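Side-chain contacts in 11R-lipoxygenase (Gersemia fruticosa, PDB 3VF1), which is a calcium-dependent, non-heme iron dioxygenase of lipid metabolism that probably inserts molecular oxygen into polyunsaturated fatty acids: residues 38-43 with 97-102; 187-192 with 428-433. One frame throughout, in Å; residues are numbered along the deposited sequence.

Interaction 1: residues 38-43 with 97-102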
# COMPACT_ATOMS: atom_id res chain seq x y z
N ALA A 38 -19.75 -20.01 21.65
CA ALA A 38 -19.69 -18.64 21.16
C ALA A 38 -20.97 -17.88 21.51
O ALA A 38 -21.32 -16.90 20.85
CB ALA A 38 -19.47 -18.62 19.66
N SER A 39 -21.65 -18.33 22.56
CA SER A 39 -22.89 -17.70 23.00
C SER A 39 -22.64 -16.29 23.53
O SER A 39 -21.63 -16.03 24.18
CB SER A 39 -23.55 -18.55 24.09
OG SER A 39 -23.83 -19.85 23.62
N VAL A 40 -23.58 -15.40 23.24
CA VAL A 40 -23.49 -14.02 23.71
C VAL A 40 -24.87 -13.52 24.13
O VAL A 40 -25.87 -14.22 23.96
CB VAL A 40 -22.95 -13.08 22.61
CG1 VAL A 40 -21.55 -13.51 22.19
CG2 VAL A 40 -23.89 -13.06 21.41
N SER A 41 -24.92 -12.31 24.68
CA SER A 41 -26.18 -11.69 25.03
C SER A 41 -26.35 -10.40 24.23
O SER A 41 -25.37 -9.71 23.95
CB SER A 41 -26.24 -11.40 26.53
OG SER A 41 -25.18 -10.54 26.93
N ILE A 42 -27.59 -10.08 23.87
CA ILE A 42 -27.86 -8.91 23.04
C ILE A 42 -28.91 -7.99 23.66
O ILE A 42 -30.07 -8.38 23.83
CB ILE A 42 -28.31 -9.32 21.62
CG1 ILE A 42 -28.69 -8.07 20.81
CG2 ILE A 42 -29.48 -10.29 21.69
CD1 ILE A 42 -28.91 -8.35 19.34
N LYS A 43 -28.50 -6.77 24.01
CA LYS A 43 -29.42 -5.77 24.55
C LYS A 43 -29.74 -4.72 23.50
O LYS A 43 -28.86 -3.98 23.05
CB LYS A 43 -28.83 -5.10 25.78
CG LYS A 43 -29.70 -3.97 26.34
CD LYS A 43 -29.16 -3.43 27.66
CE LYS A 43 -27.83 -2.71 27.47
NZ LYS A 43 -27.40 -2.02 28.72
N SER A 97 -15.68 -19.24 22.81
CA SER A 97 -15.04 -18.88 21.55
C SER A 97 -15.48 -17.48 21.13
O SER A 97 -16.66 -17.17 21.16
CB SER A 97 -15.42 -19.89 20.46
OG SER A 97 -14.84 -19.55 19.22
N ASP A 98 -14.51 -16.65 20.75
CA ASP A 98 -14.82 -15.32 20.26
C ASP A 98 -15.63 -15.42 18.97
O ASP A 98 -15.20 -16.03 18.00
CB ASP A 98 -13.55 -14.52 20.02
CG ASP A 98 -12.85 -14.13 21.31
OD1 ASP A 98 -13.54 -13.98 22.34
OD2 ASP A 98 -11.61 -13.97 21.29
N TRP A 99 -16.82 -14.82 18.98
CA TRP A 99 -17.71 -14.85 17.83
C TRP A 99 -17.42 -13.68 16.89
O TRP A 99 -17.56 -12.52 17.28
CB TRP A 99 -19.16 -14.79 18.30
CG TRP A 99 -20.16 -15.26 17.28
CD1 TRP A 99 -19.90 -15.59 15.97
CD2 TRP A 99 -21.56 -15.46 17.48
NE1 TRP A 99 -21.07 -15.98 15.35
CE2 TRP A 99 -22.10 -15.91 16.25
CE3 TRP A 99 -22.42 -15.31 18.57
CZ2 TRP A 99 -23.45 -16.21 16.09
CZ3 TRP A 99 -23.76 -15.60 18.41
CH2 TRP A 99 -24.26 -16.04 17.18
N TYR A 100 -17.02 -13.99 15.67
CA TYR A 100 -16.83 -12.96 14.65
C TYR A 100 -18.11 -12.81 13.85
O TYR A 100 -18.47 -13.68 13.05
CB TYR A 100 -15.66 -13.31 13.73
CG TYR A 100 -15.41 -12.26 12.67
CD1 TYR A 100 -14.70 -11.11 12.97
CD2 TYR A 100 -15.88 -12.42 11.38
CE1 TYR A 100 -14.47 -10.14 12.01
CE2 TYR A 100 -15.66 -11.46 10.41
CZ TYR A 100 -14.95 -10.33 10.73
OH TYR A 100 -14.73 -9.37 9.77
N ILE A 101 -18.80 -11.70 14.06
CA ILE A 101 -20.12 -11.48 13.48
C ILE A 101 -20.07 -10.52 12.30
O ILE A 101 -19.55 -9.41 12.41
CB ILE A 101 -21.10 -10.94 14.53
CG1 ILE A 101 -21.24 -11.94 15.68
CG2 ILE A 101 -22.46 -10.65 13.91
CD1 ILE A 101 -22.05 -11.44 16.85
N ALA A 102 -20.63 -10.95 11.17
CA ALA A 102 -20.72 -10.10 9.99
C ALA A 102 -21.71 -8.97 10.25
O ALA A 102 -21.33 -7.79 10.24
CB ALA A 102 -21.15 -10.92 8.78

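Interaction 2: residues 187-192 with 428-433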
# COMPACT_ATOMS: atom_id res chain seq x y z
N LYS A 187 0.47 -9.85 17.34
CA LYS A 187 -0.43 -10.47 18.30
C LYS A 187 -0.85 -9.51 19.41
O LYS A 187 -1.93 -9.65 19.98
CB LYS A 187 0.22 -11.71 18.92
CG LYS A 187 0.20 -12.94 18.02
CD LYS A 187 -1.22 -13.44 17.79
CE LYS A 187 -1.23 -14.76 17.06
NZ LYS A 187 -2.62 -15.27 16.86
N SER A 188 0.00 -8.54 19.73
CA SER A 188 -0.29 -7.59 20.79
C SER A 188 -1.28 -6.51 20.34
O SER A 188 -1.61 -5.60 21.11
CB SER A 188 1.00 -6.94 21.31
OG SER A 188 1.70 -6.28 20.27
N LEU A 189 -1.75 -6.61 19.10
CA LEU A 189 -2.76 -5.70 18.59
C LEU A 189 -4.16 -6.19 18.95
O LEU A 189 -4.35 -7.39 19.17
CB LEU A 189 -2.65 -5.57 17.07
CG LEU A 189 -1.51 -4.74 16.50
CD1 LEU A 189 -1.42 -4.94 15.00
CD2 LEU A 189 -1.69 -3.27 16.83
N PRO A 190 -5.13 -5.27 19.01
CA PRO A 190 -6.53 -5.67 19.18
C PRO A 190 -6.95 -6.66 18.10
O PRO A 190 -6.55 -6.50 16.94
CB PRO A 190 -7.29 -4.35 19.02
CG PRO A 190 -6.31 -3.31 19.45
CD PRO A 190 -4.97 -3.81 19.01
N LYS A 191 -7.72 -7.67 18.47
CA LYS A 191 -8.08 -8.74 17.55
C LYS A 191 -8.72 -8.20 16.27
O LYS A 191 -8.57 -8.79 15.20
CB LYS A 191 -9.04 -9.73 18.22
CG LYS A 191 -8.89 -11.16 17.74
CD LYS A 191 -9.85 -12.09 18.48
CE LYS A 191 -9.38 -13.54 18.42
NZ LYS A 191 -9.27 -14.07 17.04
N ASP A 192 -9.42 -7.08 16.38
CA ASP A 192 -10.15 -6.51 15.25
C ASP A 192 -9.25 -6.04 14.11
O ASP A 192 -9.70 -5.91 12.97
CB ASP A 192 -11.04 -5.35 15.71
CG ASP A 192 -12.30 -5.83 16.42
OD1 ASP A 192 -12.85 -6.87 16.01
OD2 ASP A 192 -12.73 -5.15 17.37
N ILE A 428 -3.45 -2.60 7.52
CA ILE A 428 -2.21 -1.84 7.42
C ILE A 428 -1.42 -1.83 8.74
O ILE A 428 -0.19 -1.87 8.73
CB ILE A 428 -2.45 -0.38 6.96
CG1 ILE A 428 -1.13 0.26 6.55
CG2 ILE A 428 -3.14 0.42 8.05
CD1 ILE A 428 -1.28 1.61 5.88
N MET A 429 -2.13 -1.79 9.86
CA MET A 429 -1.47 -1.79 11.16
C MET A 429 -0.79 -3.13 11.43
O MET A 429 0.34 -3.18 11.93
CB MET A 429 -2.46 -1.47 12.28
CG MET A 429 -2.71 0.01 12.48
SD MET A 429 -3.87 0.38 13.81
CE MET A 429 -5.39 -0.25 13.11
N ALA A 430 -1.47 -4.22 11.09
CA ALA A 430 -0.91 -5.55 11.28
C ALA A 430 0.39 -5.73 10.50
O ALA A 430 1.42 -6.11 11.07
CB ALA A 430 -1.92 -6.61 10.87
N ILE A 431 0.35 -5.45 9.20
CA ILE A 431 1.51 -5.68 8.33
C ILE A 431 2.69 -4.78 8.69
O ILE A 431 3.84 -5.20 8.60
CB ILE A 431 1.16 -5.49 6.84
CG1 ILE A 431 2.34 -5.93 5.96
CG2 ILE A 431 0.81 -4.04 6.54
CD1 ILE A 431 2.77 -7.37 6.18
N ASN A 432 2.41 -3.54 9.09
CA ASN A 432 3.47 -2.61 9.45
C ASN A 432 4.14 -2.98 10.76
O ASN A 432 5.33 -2.74 10.94
CB ASN A 432 2.92 -1.18 9.53
CG ASN A 432 2.76 -0.54 8.17
OD1 ASN A 432 2.83 -1.22 7.14
ND2 ASN A 432 2.54 0.77 8.16
N THR A 433 3.38 -3.55 11.69
CA THR A 433 3.94 -4.00 12.95
C THR A 433 4.90 -5.15 12.69
O THR A 433 5.97 -5.23 13.29
CB THR A 433 2.84 -4.47 13.93
OG1 THR A 433 1.97 -3.38 14.24
CG2 THR A 433 3.46 -4.99 15.22

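Interaction 1: residues 38-43 with 97-102
Trp-99 reaches across to Ala-38 and Val-40 and illustrates how one indole can fill the space where two sheets meet. Its CG lies anti to the backbone N (chi1 -161°), directing the ring at segment 38-43, and chi2 of -7° turns the CE3/CZ3 side toward Ala-38 and Val-40. There CE3 approaches Ala-38 O obliquely, at 3.0 Å, while Val-40, its side chain roughly perpendicular to that of the tryptophan, sets CG2 by the CE3-CZ3 bond, 3.9 Å from Trp-99 CE3. Farther back, Ala-38 CB packs 4.1 Å from Trp-99 CB, and Ala-38 CA makes a CA-H...O contact with Ser-97 O (3.4 Å). Ile-101 CG1 lies over one ring face, offset toward the rim, and NE1 is satisfied by Thr-28 OG1. A leucine in place of Trp-99 would probably leave Thr-28 without its indole N-H partner and open a gap beside the methyls of Val-40. The contact lies at the entries to strands 40-46 and 100-109, which belong to different four-stranded antiparallel sheets; such buried packing joins the two layers of a PLAT beta sandwich, here beside a predicted calcium site that includes Asp-98.

Interaction 2: residues 187-192 with 428-433
Leu-189 inserts its side chain against Ala-430 and Thr-433, a loop-on-helix packing in which segment 187-192 packs against one flank of helix 428-438 in the largely helical lipoxygenase fold. Followed outward, the leucine is a stem with a single working tip. CB is directed at the helix but stays short of contact. CG, placed anti to the carbonyl carbon (chi1 -75°), comes to 4.4 Å from Thr-433 OG1. Of the two methyls, CD2 stays at the margin, 4.5 Å from the same hydroxyl oxygen, whereas CD1 continues the extended chain (chi2 170°) and does the touching: it sits 3.8 Å from Ala-430 CA and also meets Thr-433 OG1 and Met-429 O. The leucine and threonine side chains run antiparallel to each other.

The polar atoms beside the methyl, Met-429 O and Thr-433 OG1, already bond each other. Met-429 O, a backbone acceptor, takes the Thr-433 hydroxyl as well as the routine backbone N-H. On another side of the helix, Asn-432 ND2 bonds Glu-401 OE1 and the backbone O of His-397, an iron ligand; these bonds tie helix 428-438 to helix 369-410, which carries His-397. The two donors of Thr-433 approach from either side of the Met-429 carbonyl plane: Thr-433 N lies 3.1 Å from Met-429 O. Thr-433 OG1 lies 2.8 Å from Met-429 O, tilted 31° from that plane.

How the interactions relate
Interaction 1 is complete in the chain before the first residue of interaction 2, and their centres are about 22 Å apart. The first lies within the PLAT beta sandwich, the second against helix 428-438 of the catalytic part. In interaction 2 the side chain of Ala-430 is about 12 Å from the bound Fe (II) ion. They share no strand or helix, yet they meet: Asp-98 OD2 packs 3.7 Å from Lys-191 CE. Trp-126 is a common neighbour, touched by Asp-98 and Tyr-100 and forming a cation-pi pair with Lys-191. Residues 187-192 thus bridge sandwich and helices, a placement consistent with a path by which calcium binding could influence the catalytic part.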